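Local coordinates for protein pilin (Streptococcus pyogenes serotype M1, PDB 3GLD) that forms the backbone of the pilus by stacking into covalently joined columns, serving adhesion to host cells, bacterial aggregation and biofilm formation, at residues Val28-Ile34 against Ser156-Thr160. The protein carries 2 engineered substitutions. Sequence-based numbering, arbitrary orientation.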
ATOM      1  N   VAL A  28      -0.619   4.721   5.807  1.00 33.79           N
ATOM      2  CA  VAL A  28      -1.328   4.982   7.075  1.00 33.62           C
ATOM      3  C   VAL A  28      -0.413   4.724   8.283  1.00 32.91           C
ATOM      4  O   VAL A  28      -0.370   5.521   9.237  1.00 33.20           O
ATOM      5  CB  VAL A  28      -2.630   4.165   7.175  1.00 33.54           C
ATOM      6  CG1 VAL A  28      -3.330   4.398   8.534  1.00 34.56           C
ATOM      7  CG2 VAL A  28      -3.568   4.557   6.035  1.00 33.89           C
ATOM      8  N   ASN A  29       0.336   3.625   8.213  1.00 31.38           N
ATOM      9  CA  ASN A  29       1.351   3.302   9.207  1.00 30.93           C
ATOM     10  C   ASN A  29       2.736   3.424   8.560  1.00 30.94           C
ATOM     11  O   ASN A  29       3.043   2.662   7.655  1.00 31.16           O
ATOM     12  CB  ASN A  29       1.132   1.860   9.681  1.00 30.14           C
ATOM     13  CG  ASN A  29       2.160   1.399  10.714  1.00 29.34           C
ATOM     14  OD1 ASN A  29       3.260   1.945  10.820  1.00 24.66           O
ATOM     15  ND2 ASN A  29       1.786   0.372  11.495  1.00 28.22           N
ATOM     16  N   SER A  30       3.574   4.336   9.045  1.00 31.65           N
ATOM     17  CA  SER A  30       4.883   4.597   8.419  1.00 32.84           C
ATOM     18  C   SER A  30       5.792   3.368   8.352  1.00 32.89           C
ATOM     19  O   SER A  30       6.696   3.286   7.506  1.00 32.98           O
ATOM     20  CB  SER A  30       5.600   5.749   9.128  1.00 33.50           C
ATOM     21  OG  SER A  30       5.685   5.481  10.517  1.00 36.03           O
ATOM     22  N   ASN A  31       5.541   2.400   9.222  1.00 31.92           N
ATOM     23  CA  ASN A  31       6.322   1.167   9.248  1.00 31.50           C
ATOM     24  C   ASN A  31       5.728   0.075   8.361  1.00 30.39           C
ATOM     25  O   ASN A  31       6.146  -1.072   8.427  1.00 29.73           O
ATOM     26  CB  ASN A  31       6.431   0.650  10.684  1.00 32.52           C
ATOM     27  CG  ASN A  31       7.259   1.558  11.574  1.00 35.32           C
ATOM     28  OD1 ASN A  31       8.378   1.937  11.226  1.00 37.90           O
ATOM     29  ND2 ASN A  31       6.714   1.900  12.742  1.00 37.42           N
ATOM     30  N   ALA A  32       4.750   0.425   7.525  1.00 29.31           N
ATOM     31  CA  ALA A  32       4.072  -0.589   6.702  1.00 28.83           C
ATOM     32  C   ALA A  32       5.035  -1.335   5.804  1.00 28.76           C
ATOM     33  O   ALA A  32       5.980  -0.742   5.278  1.00 29.47           O
ATOM     34  CB  ALA A  32       2.966   0.048   5.859  1.00 28.54           C
ATOM     35  N   LEU A  33       4.790  -2.634   5.635  1.00 28.21           N
ATOM     36  CA  LEU A  33       5.376  -3.419   4.554  1.00 28.07           C
ATOM     37  C   LEU A  33       4.787  -2.993   3.199  1.00 28.30           C
ATOM     38  O   LEU A  33       3.602  -2.624   3.126  1.00 27.52           O
ATOM     39  CB  LEU A  33       5.147  -4.919   4.782  1.00 27.82           C
ATOM     40  CG  LEU A  33       5.984  -5.635   5.866  1.00 28.21           C
ATOM     41  CD1 LEU A  33       5.562  -5.220   7.273  1.00 29.79           C
ATOM     42  CD2 LEU A  33       5.846  -7.135   5.695  1.00 28.50           C
ATOM     43  N   ILE A  34       5.621  -3.010   2.154  1.00 27.89           N
ATOM     44  CA  ILE A  34       5.214  -2.534   0.819  1.00 28.75           C
ATOM     45  C   ILE A  34       4.919  -3.771  -0.027  1.00 28.27           C
ATOM     46  O   ILE A  34       5.786  -4.617  -0.210  1.00 29.26           O
ATOM     47  CB  ILE A  34       6.332  -1.644   0.136  1.00 28.60           C
ATOM     48  CG1 ILE A  34       6.716  -0.441   1.019  1.00 28.71           C
ATOM     49  CG2 ILE A  34       5.940  -1.205  -1.278  1.00 30.08           C
ATOM     50  CD1 ILE A  34       5.546   0.494   1.410  1.00 28.85           C
ATOM     51  N   SER A 156      -3.271   5.191  -1.244  1.00 33.37           N
ATOM     52  CA  SER A 156      -3.015   5.032   0.206  1.00 33.05           C
ATOM     53  C   SER A 156      -2.957   3.557   0.583  1.00 31.53           C
ATOM     54  O   SER A 156      -3.848   2.780   0.242  1.00 31.67           O
ATOM     55  CB  SER A 156      -4.059   5.760   1.068  1.00 33.70           C
ATOM     56  OG  SER A 156      -3.635   5.782   2.438  1.00 35.91           O
ATOM     57  N   LEU A 157      -1.873   3.169   1.242  1.00 30.04           N
ATOM     58  CA  LEU A 157      -1.731   1.802   1.728  1.00 28.55           C
ATOM     59  C   LEU A 157      -2.112   1.767   3.207  1.00 27.72           C
ATOM     60  O   LEU A 157      -1.456   2.383   4.056  1.00 26.85           O
ATOM     61  CB  LEU A 157      -0.297   1.306   1.543  1.00 28.25           C
ATOM     62  CG  LEU A 157       0.006  -0.082   2.102  1.00 28.12           C
ATOM     63  CD1 LEU A 157      -0.712  -1.186   1.328  1.00 27.10           C
ATOM     64  CD2 LEU A 157       1.531  -0.292   2.100  1.00 26.73           C
ATOM     65  N   ASP A 158      -3.188   1.057   3.499  1.00 27.66           N
ATOM     66  CA  ASP A 158      -3.605   0.840   4.894  1.00 27.87           C
ATOM     67  C   ASP A 158      -3.007  -0.497   5.383  1.00 27.53           C
ATOM     68  O   ASP A 158      -2.606  -1.343   4.584  1.00 27.41           O
ATOM     69  CB  ASP A 158      -5.142   0.873   5.016  1.00 28.10           C
ATOM     70  CG  ASP A 158      -5.632   1.065   6.474  1.00 30.83           C
ATOM     71  OD1 ASP A 158      -4.810   1.190   7.413  1.00 33.05           O
ATOM     72  OD2 ASP A 158      -6.857   1.097   6.671  1.00 33.21           O
ATOM     73  N   SER A 159      -2.916  -0.664   6.693  1.00 27.58           N
ATOM     74  CA  SER A 159      -2.488  -1.937   7.271  1.00 27.33           C
ATOM     75  C   SER A 159      -3.201  -2.054   8.600  1.00 26.69           C
ATOM     76  O   SER A 159      -3.993  -1.198   8.940  1.00 26.93           O
ATOM     77  CB  SER A 159      -0.971  -2.009   7.395  1.00 26.61           C
ATOM     78  OG  SER A 159      -0.479  -0.903   8.108  1.00 29.87           O
ATOM     79  N   THR A 160      -2.981  -3.129   9.337  1.00 26.15           N
ATOM     80  CA  THR A 160      -3.793  -3.354  10.524  1.00 24.79           C
ATOM     81  C   THR A 160      -2.954  -3.815  11.727  1.00 24.33           C
ATOM     82  O   THR A 160      -1.722  -3.785  11.679  1.00 23.49           O
ATOM     83  CB  THR A 160      -4.962  -4.319  10.202  1.00 24.46           C
ATOM     84  OG1 THR A 160      -5.887  -4.352  11.295  1.00 26.78           O
ATOM     85  CG2 THR A 160      -4.451  -5.738   9.865  1.00 25.35           C
TER
HETATM   86  O   HOH W   1      -0.238   1.538   6.484  1.00 26.94           O
HETATM   87  O   HOH W   2      -0.831  -0.925  10.913  1.00 27.26           O
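One direct hydrogen bond joins the loop 28-34 to the segment 156-160: Val28 N donates to Leu157 O over 3.0 Å at an N-H...O angle of 169°, extending for one more link the parallel pairing of strands 18-27 and 151-169. The Val28 side chain points toward 156-160, with CG2 3.8 Å from Ser156 OG and CB 3.7 Å from Asp158 OD1. From Asn29 the chain turns away, and water replaces direct pairing. Water 1 accepts from Asn29 N (2.8 Å), donates to Leu157 O (2.8 Å) and bonds Ser159 OG (2.9 Å); water 2 links Asn29 ND2 (3.0 Å), Ser159 OG (2.8 Å) and Thr160 O (3.1 Å). Ser159 OG is thus bonded to both waters. A type I turn from Asn29 to Ala32 reverses the loop, closed by Ala32 N to Asn29 O (2.8 Å); an Asx turn, Asn31 N to Asn29 OD1 (2.8 Å), overlaps it. The reversal returns Ala32 CB (4.0 Å) and Ile34 CD1 (4.1 Å) to Leu157 CD2, an apolar contact; Leu33 reaches the same CD2 through its carbonyl O, at 3.3 Å. Leu157 also touches Leu25 and Leu27 of strand 18-27, while its neighbours Ser156 and Asp158 pair with Ser114 and Gly112. Beyond, Leu33 reaches Val197 of strand 196-202 and Pro236 of strand 229-236, Asn31 O accepts from Asn234 ND2, and Thr160 pairs with Leu235. The loop therefore packs where strand 151-169 passes from the N-terminal domain into the C-terminal one, touching strands of both.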